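Local coordinates for protein peptidyl-prolyl cis-trans isomerase (Hirschia baltica, PDB 5EX2) that probably catalyses the cis-trans isomerisation of peptidyl-prolyl bonds, as a periplasmic folding helper of the cyclophilin family, at residues D93-I105 / D134-W148. Numbering follows the deposited sequence.
With MG (magnesium ion), chain C.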
ATOM      1  N   ASP A  93      -0.674  -8.076 -16.160  1.00 16.09           N
ATOM      2  CA  ASP A  93      -0.481  -6.872 -16.959  1.00 16.95           C
ATOM      3  C   ASP A  93      -0.379  -5.655 -16.061  1.00 16.67           C
ATOM      4  O   ASP A  93      -1.034  -5.581 -15.014  1.00 14.89           O
ATOM      5  CB  ASP A  93      -1.627  -6.671 -17.957  1.00 17.48           C
ATOM      6  CG  ASP A  93      -1.530  -7.583 -19.165  1.00 33.18           C
ATOM      7  OD1 ASP A  93      -0.528  -8.312 -19.286  1.00 25.22           O
ATOM      8  OD2 ASP A  93      -2.461  -7.561 -20.000  1.00 28.13           O
ATOM      9  N   GLY A  94       0.420  -4.686 -16.490  1.00 14.70           N
ATOM     10  CA  GLY A  94       0.629  -3.485 -15.711  1.00 14.09           C
ATOM     11  C   GLY A  94      -0.680  -2.781 -15.398  1.00 12.62           C
ATOM     12  O   GLY A  94      -1.598  -2.723 -16.227  1.00 15.98           O
ATOM     13  N   GLU A  95      -0.755  -2.262 -14.177  1.00 11.82           N
ATOM     14  CA  GLU A  95      -1.864  -1.458 -13.700  1.00 12.56           C
ATOM     15  C   GLU A  95      -1.247  -0.234 -13.056  1.00  8.45           C
ATOM     16  O   GLU A  95      -1.137  -0.153 -11.824  1.00 12.27           O
ATOM     17  CB  GLU A  95      -2.736  -2.221 -12.695  1.00 12.19           C
ATOM     18  CG  GLU A  95      -3.636  -3.272 -13.305  1.00 14.11           C
ATOM     19  CD  GLU A  95      -4.398  -4.051 -12.253  1.00 13.79           C
ATOM     20  OE1 GLU A  95      -3.752  -4.559 -11.305  1.00 12.91           O
ATOM     21  OE2 GLU A  95      -5.641  -4.168 -12.370  1.00 15.65           O
ATOM     22  N   PHE A  96      -0.849   0.732 -13.872  1.00 10.34           N
ATOM     23  CA  PHE A  96      -0.076   1.856 -13.371  1.00  9.55           C
ATOM     24  C   PHE A  96      -0.958   3.036 -12.986  1.00 10.74           C
ATOM     25  O   PHE A  96      -0.553   3.903 -12.212  1.00 10.80           O
ATOM     26  CB  PHE A  96       0.937   2.314 -14.417  1.00 11.90           C
ATOM     27  CG  PHE A  96       1.856   1.219 -14.925  1.00 10.93           C
ATOM     28  CD1 PHE A  96       2.212   0.141 -14.148  1.00 10.23           C
ATOM     29  CD2 PHE A  96       2.363   1.295 -16.210  1.00 12.30           C
ATOM     30  CE1 PHE A  96       3.063  -0.834 -14.661  1.00 12.46           C
ATOM     31  CE2 PHE A  96       3.214   0.321 -16.709  1.00 15.97           C
ATOM     32  CZ  PHE A  96       3.552  -0.742 -15.932  1.00 14.51           C
ATOM     33  N   VAL A  97      -2.142   3.075 -13.573  1.00  9.67           N
ATOM     34  CA  VAL A  97      -3.127   4.106 -13.268  1.00  8.80           C
ATOM     35  C   VAL A  97      -4.487   3.439 -13.234  1.00 10.02           C
ATOM     36  O   VAL A  97      -4.642   2.309 -13.699  1.00 12.72           O
ATOM     37  CB  VAL A  97      -3.139   5.248 -14.311  1.00 12.04           C
ATOM     38  CG1 VAL A  97      -1.795   5.937 -14.387  1.00 14.71           C
ATOM     39  CG2 VAL A  97      -3.539   4.731 -15.686  1.00 13.92           C
ATOM     40  N   PHE A  98      -5.475   4.125 -12.677  1.00 10.49           N
ATOM     41  CA  PHE A  98      -6.841   3.653 -12.751  1.00 11.51           C
ATOM     42  C   PHE A  98      -7.734   4.804 -13.176  1.00 11.40           C
ATOM     43  O   PHE A  98      -7.382   5.970 -13.022  1.00 12.04           O
ATOM     44  CB  PHE A  98      -7.301   3.028 -11.423  1.00  9.44           C
ATOM     45  CG  PHE A  98      -7.387   3.969 -10.255  1.00 10.64           C
ATOM     46  CD1 PHE A  98      -6.248   4.407  -9.606  1.00 12.68           C
ATOM     47  CD2 PHE A  98      -8.623   4.352  -9.757  1.00 12.48           C
ATOM     48  CE1 PHE A  98      -6.338   5.241  -8.504  1.00 10.88           C
ATOM     49  CE2 PHE A  98      -8.714   5.186  -8.663  1.00 12.34           C
ATOM     50  CZ  PHE A  98      -7.573   5.631  -8.035  1.00 10.79           C
ATOM     51  N   ARG A  99      -8.874   4.446 -13.756  1.00 11.00           N
ATOM     52  CA  ARG A  99      -9.887   5.401 -14.189  1.00 10.34           C
ATOM     53  C   ARG A  99     -10.818   5.652 -13.020  1.00 10.71           C
ATOM     54  O   ARG A  99     -11.573   4.756 -12.631  1.00 12.56           O
ATOM     55  CB  ARG A  99     -10.680   4.862 -15.370  1.00 10.16           C
ATOM     56  CG  ARG A  99      -9.847   4.463 -16.570  1.00 14.40           C
ATOM     57  CD  ARG A  99      -9.155   5.641 -17.173  1.00 14.53           C
ATOM     58  NE  ARG A  99     -10.115   6.647 -17.608  1.00 14.35           N
ATOM     59  CZ  ARG A  99      -9.776   7.861 -18.021  1.00 15.94           C
ATOM     60  NH1 ARG A  99      -8.493   8.188 -18.048  1.00 15.90           N
ATOM     61  NH2 ARG A  99     -10.711   8.741 -18.389  1.00 16.62           N
ATOM     62  N   ARG A 100     -10.741   6.845 -12.450  1.00  9.77           N
ATOM     63  CA  ARG A 100     -11.492   7.190 -11.259  1.00 10.11           C
ATOM     64  C   ARG A 100     -12.708   8.059 -11.583  1.00  9.28           C
ATOM     65  O   ARG A 100     -12.588   9.057 -12.299  1.00  9.66           O
ATOM     66  CB  ARG A 100     -10.559   7.893 -10.294  1.00  8.38           C
ATOM     67  CG  ARG A 100     -11.187   8.224  -8.960  1.00 10.00           C
ATOM     68  CD  ARG A 100     -10.218   8.934  -8.013  1.00 11.20           C
ATOM     69  NE  ARG A 100      -9.767  10.204  -8.560  1.00 11.88           N
ATOM     70  CZ  ARG A 100     -10.381  11.365  -8.385  1.00  9.68           C
ATOM     71  NH1 ARG A 100     -11.480  11.451  -7.639  1.00 11.66           N
ATOM     72  NH2 ARG A 100      -9.901  12.448  -8.969  1.00 10.73           N
ATOM     73  N   ASP A 101     -13.862   7.680 -11.049  1.00 12.69           N
ATOM     74  CA  ASP A 101     -15.067   8.486 -11.136  1.00 12.03           C
ATOM     75  C   ASP A 101     -15.064   9.484  -9.976  1.00 16.73           C
ATOM     76  O   ASP A 101     -15.259   9.091  -8.833  1.00 13.37           O
ATOM     77  CB  ASP A 101     -16.304   7.589 -11.076  1.00 14.26           C
ATOM     78  CG  ASP A 101     -17.611   8.358 -11.149  1.00 21.76           C
ATOM     79  OD1 ASP A 101     -17.594   9.606 -11.158  1.00 17.03           O
ATOM     80  OD2 ASP A 101     -18.675   7.694 -11.161  1.00 26.50           O
ATOM     81  N   PRO A 102     -14.846  10.775 -10.257  1.00 11.40           N
ATOM     82  CA  PRO A 102     -14.733  11.759  -9.174  1.00 13.75           C
ATOM     83  C   PRO A 102     -16.022  11.986  -8.400  1.00 15.24           C
ATOM     84  O   PRO A 102     -15.981  12.678  -7.387  1.00 24.39           O
ATOM     85  CB  PRO A 102     -14.355  13.049  -9.899  1.00 19.92           C
ATOM     86  CG  PRO A 102     -13.991  12.671 -11.255  1.00 21.47           C
ATOM     87  CD  PRO A 102     -14.690  11.410 -11.572  1.00 11.88           C
ATOM     88  N   LYS A 103     -17.137  11.474  -8.906  1.00 14.05           N
ATOM     89  CA  LYS A 103     -18.434  11.588  -8.222  1.00 18.60           C
ATOM     90  C   LYS A 103     -18.617  10.441  -7.227  1.00 19.72           C
ATOM     91  O   LYS A 103     -19.536  10.464  -6.400  1.00 19.84           O
ATOM     92  CB  LYS A 103     -19.592  11.559  -9.215  1.00 21.22           C
ATOM     93  CG  LYS A 103     -19.557  12.620 -10.308  1.00 25.82           C
ATOM     94  CD  LYS A 103     -19.689  14.023  -9.755  1.00 32.98           C
ATOM     95  CE  LYS A 103     -19.939  15.028 -10.877  1.00 39.03           C
ATOM     96  NZ  LYS A 103     -19.435  16.384 -10.539  1.00 38.40           N
ATOM     97  N   SER A 104     -17.771   9.424  -7.347  1.00 17.01           N
ATOM     98  CA  SER A 104     -17.893   8.206  -6.565  1.00 14.77           C
ATOM     99  C   SER A 104     -16.740   8.041  -5.587  1.00 16.20           C
ATOM    100  O   SER A 104     -16.953   7.944  -4.373  1.00 17.89           O
ATOM    101  CB  SER A 104     -17.970   7.015  -7.517  1.00 17.25           C
ATOM    102  OG  SER A 104     -18.045   5.792  -6.832  1.00 21.10           O
ATOM    103  N   ILE A 105     -15.519   8.057  -6.119  1.00 12.61           N
ATOM    104  CA  ILE A 105     -14.311   7.968  -5.306  1.00 17.43           C
ATOM    105  C   ILE A 105     -13.774   9.376  -5.159  1.00 14.44           C
ATOM    106  O   ILE A 105     -13.159   9.924  -6.074  1.00 15.88           O
ATOM    107  CB  ILE A 105     -13.278   7.026  -5.928  1.00 14.22           C
ATOM    108  CG1 ILE A 105     -13.807   5.593  -5.862  1.00 20.20           C
ATOM    109  CG2 ILE A 105     -11.941   7.109  -5.193  1.00 14.38           C
ATOM    110  CD1 ILE A 105     -12.877   4.548  -6.470  1.00 24.90           C
ATOM    111  N   ASP A 134     -10.419  16.694 -11.706  1.00  9.42           N
ATOM    112  CA  ASP A 134     -11.752  16.104 -11.731  1.00 10.96           C
ATOM    113  C   ASP A 134     -12.637  16.707 -12.809  1.00 11.84           C
ATOM    114  O   ASP A 134     -13.522  16.037 -13.335  1.00 11.52           O
ATOM    115  CB  ASP A 134     -12.407  16.274 -10.360  1.00 13.19           C
ATOM    116  CG  ASP A 134     -11.526  15.759  -9.249  1.00 16.72           C
ATOM    117  OD1 ASP A 134     -11.599  14.565  -8.927  1.00 25.13           O
ATOM    118  OD2 ASP A 134     -10.739  16.560  -8.706  1.00 37.70           O
ATOM    119  N   GLU A 135     -12.387  17.962 -13.159  1.00 12.55           N
ATOM    120  CA  GLU A 135     -13.181  18.642 -14.173  1.00 10.13           C
ATOM    121  C   GLU A 135     -13.103  17.940 -15.532  1.00 10.71           C
ATOM    122  O   GLU A 135     -13.976  18.102 -16.378  1.00 12.54           O
ATOM    123  CB  GLU A 135     -12.736  20.117 -14.313  1.00 14.26           C
ATOM    124  CG  GLU A 135     -13.054  21.004 -13.085  1.00 14.29           C
ATOM    125  CD  GLU A 135     -12.086  20.840 -11.913  1.00 16.07           C
ATOM    126  OE1 GLU A 135     -11.018  20.224 -12.077  1.00 14.33           O
ATOM    127  OE2 GLU A 135     -12.391  21.335 -10.798  1.00 20.83           O
ATOM    128  N   LEU A 136     -12.065  17.151 -15.763  1.00 12.66           N
ATOM    129  CA  LEU A 136     -11.963  16.446 -17.036  1.00 12.63           C
ATOM    130  C   LEU A 136     -13.069  15.415 -17.193  1.00 11.27           C
ATOM    131  O   LEU A 136     -13.427  15.042 -18.306  1.00 13.52           O
ATOM    132  CB  LEU A 136     -10.599  15.770 -17.171  1.00 11.36           C
ATOM    133  CG  LEU A 136      -9.390  16.701 -17.063  1.00 19.01           C
ATOM    134  CD1 LEU A 136      -8.123  15.910 -17.284  1.00 17.42           C
ATOM    135  CD2 LEU A 136      -9.468  17.870 -18.015  1.00 31.34           C
ATOM    136  N   ALA A 137     -13.631  14.957 -16.082  1.00 10.54           N
ATOM    137  CA  ALA A 137     -14.664  13.934 -16.161  1.00 10.55           C
ATOM    138  C   ALA A 137     -15.965  14.412 -16.786  1.00 11.79           C
ATOM    139  O   ALA A 137     -16.822  13.604 -17.151  1.00 13.35           O
ATOM    140  CB  ALA A 137     -14.952  13.377 -14.777  1.00 11.90           C
ATOM    141  N   ASN A 138     -16.133  15.721 -16.909  1.00 11.19           N
ATOM    142  CA  ASN A 138     -17.333  16.255 -17.547  1.00 11.77           C
ATOM    143  C   ASN A 138     -17.472  15.779 -18.982  1.00 13.79           C
ATOM    144  O   ASN A 138     -18.576  15.530 -19.454  1.00 15.85           O
ATOM    145  CB  ASN A 138     -17.319  17.782 -17.505  1.00 13.74           C
ATOM    146  CG  ASN A 138     -17.536  18.317 -16.109  1.00 14.00           C
ATOM    147  OD1 ASN A 138     -16.644  18.917 -15.514  1.00 16.75           O
ATOM    148  ND2 ASN A 138     -18.737  18.113 -15.580  1.00 14.74           N
ATOM    149  N   TYR A 139     -16.341  15.627 -19.662  1.00 12.31           N
ATOM    150  CA  TYR A 139     -16.357  15.377 -21.091  1.00 13.04           C
ATOM    151  C   TYR A 139     -15.564  14.152 -21.515  1.00 13.14           C
ATOM    152  O   TYR A 139     -15.517  13.841 -22.697  1.00 13.88           O
ATOM    153  CB  TYR A 139     -15.816  16.597 -21.827  1.00 13.23           C
ATOM    154  CG  TYR A 139     -16.572  17.861 -21.540  1.00 13.23           C
ATOM    155  CD1 TYR A 139     -17.949  17.903 -21.657  1.00 13.66           C
ATOM    156  CD2 TYR A 139     -15.911  19.008 -21.130  1.00 13.52           C
ATOM    157  CE1 TYR A 139     -18.652  19.057 -21.396  1.00 13.72           C
ATOM    158  CE2 TYR A 139     -16.613  20.171 -20.871  1.00 13.00           C
ATOM    159  CZ  TYR A 139     -17.977  20.180 -20.994  1.00 13.37           C
ATOM    160  OH  TYR A 139     -18.650  21.360 -20.742  1.00 13.50           O
ATOM    161  N   SER A 140     -14.961  13.446 -20.571  1.00 12.52           N
ATOM    162  CA  SER A 140     -14.224  12.249 -20.950  1.00 12.67           C
ATOM    163  C   SER A 140     -15.230  11.165 -21.338  1.00 13.69           C
ATOM    164  O   SER A 140     -16.373  11.172 -20.882  1.00 15.02           O
ATOM    165  CB  SER A 140     -13.318  11.781 -19.826  1.00 13.00           C
ATOM    166  OG  SER A 140     -14.108  11.446 -18.717  1.00 12.28           O
ATOM    167  N   GLU A 141     -14.799  10.219 -22.165  1.00 18.01           N
ATOM    168  CA  GLU A 141     -15.702   9.201 -22.697  1.00 23.55           C
ATOM    169  C   GLU A 141     -16.330   8.326 -21.599  1.00 23.23           C
ATOM    170  O   GLU A 141     -17.499   7.948 -21.706  1.00 21.76           O
ATOM    171  CB  GLU A 141     -14.940   8.341 -23.722  1.00 32.19           C
ATOM    172  CG  GLU A 141     -15.776   7.296 -24.470  1.00 38.84           C
ATOM    173  CD  GLU A 141     -15.666   5.891 -23.887  1.00 42.63           C
ATOM    174  OE1 GLU A 141     -14.601   5.544 -23.331  1.00 56.11           O
ATOM    175  OE2 GLU A 141     -16.646   5.124 -24.006  1.00 55.06           O
ATOM    176  N   ASP A 142     -15.588   8.057 -20.521  1.00 16.22           N
ATOM    177  CA  ASP A 142     -16.102   7.219 -19.427  1.00 16.39           C
ATOM    178  C   ASP A 142     -16.509   8.024 -18.192  1.00 12.91           C
ATOM    179  O   ASP A 142     -16.851   7.469 -17.159  1.00 16.34           O
ATOM    180  CB  ASP A 142     -15.058   6.157 -19.044  1.00 14.99           C
ATOM    181  CG  ASP A 142     -13.725   6.748 -18.613  1.00 17.50           C
ATOM    182  OD1 ASP A 142     -13.546   7.990 -18.625  1.00 14.11           O
ATOM    183  OD2 ASP A 142     -12.830   5.943 -18.270  1.00 19.50           O
ATOM    184  N   LYS A 143     -16.506   9.348 -18.325  1.00 12.63           N
ATOM    185  CA  LYS A 143     -16.796  10.247 -17.209  1.00 13.46           C
ATOM    186  C   LYS A 143     -15.875   9.979 -16.026  1.00 12.63           C
ATOM    187  O   LYS A 143     -16.253  10.157 -14.876  1.00 13.57           O
ATOM    188  CB  LYS A 143     -18.268  10.136 -16.773  1.00 16.81           C
ATOM    189  CG  LYS A 143     -19.269  10.363 -17.900  1.00 19.07           C
ATOM    190  CD  LYS A 143     -19.189  11.786 -18.429  1.00 32.47           C
ATOM    191  CE  LYS A 143     -20.416  12.158 -19.255  1.00 48.34           C
ATOM    192  NZ  LYS A 143     -20.311  13.532 -19.831  1.00 33.56           N
ATOM    193  N   ARG A 144     -14.646   9.582 -16.335  1.00 11.01           N
ATOM    194  CA  ARG A 144     -13.639   9.336 -15.318  1.00 10.33           C
ATOM    195  C   ARG A 144     -12.394  10.157 -15.631  1.00  9.95           C
ATOM    196  O   ARG A 144     -12.306  10.840 -16.665  1.00 11.21           O
ATOM    197  CB  ARG A 144     -13.318   7.826 -15.209  1.00 10.57           C
ATOM    198  CG  ARG A 144     -14.525   7.027 -14.694  1.00 11.79           C
ATOM    199  CD  ARG A 144     -14.245   5.546 -14.568  1.00 21.87           C
ATOM    200  NE  ARG A 144     -15.433   4.839 -14.089  1.00 20.23           N
ATOM    201  CZ  ARG A 144     -15.441   3.942 -13.108  1.00 38.11           C
ATOM    202  NH1 ARG A 144     -14.320   3.598 -12.484  1.00 33.14           N
ATOM    203  NH2 ARG A 144     -16.583   3.372 -12.755  1.00 29.33           N
ATOM    204  N   VAL A 145     -11.447  10.113 -14.702  1.00  9.40           N
ATOM    205  CA  VAL A 145     -10.159  10.764 -14.872  1.00  9.81           C
ATOM    206  C   VAL A 145      -9.081   9.794 -14.462  1.00  8.87           C
ATOM    207  O   VAL A 145      -9.339   8.844 -13.718  1.00 10.15           O
ATOM    208  CB  VAL A 145     -10.017  12.055 -14.046  1.00  9.81           C
ATOM    209  CG1 VAL A 145     -11.050  13.043 -14.458  1.00 11.27           C
ATOM    210  CG2 VAL A 145     -10.076  11.774 -12.530  1.00 13.56           C
ATOM    211  N   GLU A 146      -7.868  10.048 -14.940  1.00  9.50           N
ATOM    212  CA  GLU A 146      -6.738   9.213 -14.599  1.00 10.75           C
ATOM    213  C   GLU A 146      -6.226   9.530 -13.196  1.00  9.14           C
ATOM    214  O   GLU A 146      -5.991  10.688 -12.846  1.00 10.14           O
ATOM    215  CB  GLU A 146      -5.635   9.409 -15.631  1.00  9.83           C
ATOM    216  CG  GLU A 146      -4.463   8.479 -15.455  1.00 11.18           C
ATOM    217  CD  GLU A 146      -3.507   8.546 -16.601  1.00 15.48           C
ATOM    218  OE1 GLU A 146      -3.846   8.022 -17.678  1.00 17.23           O
ATOM    219  OE2 GLU A 146      -2.408   9.093 -16.405  1.00 17.32           O
ATOM    220  N   SER A 147      -6.057   8.483 -12.393  1.00  9.54           N
ATOM    221  CA  SER A 147      -5.494   8.626 -11.055  1.00  7.60           C
ATOM    222  C   SER A 147      -4.512   7.498 -10.785  1.00  8.69           C
ATOM    223  O   SER A 147      -4.504   6.510 -11.496  1.00  9.27           O
ATOM    224  CB  SER A 147      -6.591   8.626 -10.005  1.00  8.61           C
ATOM    225  OG  SER A 147      -7.556   9.647 -10.278  1.00  9.02           O
ATOM    226  N   TRP A 148      -3.680   7.663  -9.772  1.00  8.95           N
ATOM    227  CA  TRP A 148      -2.733   6.613  -9.413  1.00  8.57           C
ATOM    228  C   TRP A 148      -2.373   6.733  -7.942  1.00  9.16           C
ATOM    229  O   TRP A 148      -2.631   7.756  -7.321  1.00  8.70           O
ATOM    230  CB  TRP A 148      -1.485   6.682 -10.309  1.00  8.97           C
ATOM    231  CG  TRP A 148      -0.802   8.027 -10.375  1.00  9.89           C
ATOM    232  CD1 TRP A 148       0.313   8.411  -9.673  1.00  8.97           C
ATOM    233  CD2 TRP A 148      -1.161   9.150 -11.206  1.00  9.91           C
ATOM    234  NE1 TRP A 148       0.659   9.692 -10.019  1.00 10.24           N
ATOM    235  CE2 TRP A 148      -0.237  10.173 -10.938  1.00 10.75           C
ATOM    236  CE3 TRP A 148      -2.181   9.388 -12.135  1.00 10.75           C
ATOM    237  CZ2 TRP A 148      -0.295  11.413 -11.570  1.00 14.71           C
ATOM    238  CZ3 TRP A 148      -2.244  10.631 -12.755  1.00 12.23           C
ATOM    239  CH2 TRP A 148      -1.306  11.621 -12.468  1.00 13.75           C
TER
HETATM  240 MG    MG C 301     -10.159  20.784  -9.628  1.00 10.48          MG
HETATM  241  O   HOH W   1      -6.151   6.641 -18.071  1.00 17.67           O
HETATM  242  O   HOH W   2     -18.166  11.224 -13.313  1.00 21.29           O
HETATM  243  O   HOH W   3     -18.040   6.713 -14.328  1.00 34.59           O
HETATM  244  O   HOH W   4      -9.101  22.584 -10.665  1.00 16.11           O
HETATM  245  O   HOH W   5     -11.207  22.317  -8.280  1.00 24.66           O
HETATM  246  O   HOH W   6     -11.162  18.838  -8.510  1.00 20.77           O
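Arg100 NH2 donates to Asp134 OD1 at 2.7 Å, the hydrogen bond of a salt bridge. The donor comes from above the carboxylate plane, and the two flat groups stand 79° apart. OD2 of the same aspartate bonds to Tyr120 OH. Next to it, Glu135 starts away from 93-105, and its carboxylate binds the magnesium ion, together with Gln133 and Gln115. Ala137 CB rests on the Pro102 ring, 3.7 Å from CG. Asp142 faces the guanidinium of Arg99 side-on, and the two planes are nearly coplanar. In this salt bridge Asp142 OD2 takes Arg99 NE and Asp142 OD1 takes Arg99 NH2, both at 2.9 Å and both on the syn lone pair. Bends at chi2 and chi3 (-65° and -60°) fold Arg99 back to this carboxylate. Arg144 reaches out extended; its NH1 bonds to Arg99 O at 3.0 Å, and Asp101 CB lies over one guanidinium face. Val145 pairs with Arg100 through two backbone hydrogen bonds, as Ser147 does with Phe98. Glu146 lays CG against Val97 CB, while its carboxylate forms a salt bridge with Arg183. Ser147 CB sits over a face of the Phe98 ring, a CH-pi contact. Ser147 OG accepts from Arg100 NE at 2.9 Å. Arg100 thus joins Ser147, Asp134 and Ile105 O in its guanidinium plane. A leucine in its place would probably leave the Asp134 carboxylate without its cationic mate and Ile105 O without this donor. Strand 98-100 runs antiparallel to strand 145-148 and forms an outer edge of a five-stranded sheet, separate from the eight-stranded cyclophilin barrel. Strand 127-132 flanks 145-148 on the other side, with Thr131 bonding to both Ser147 OG and Arg100 NH2.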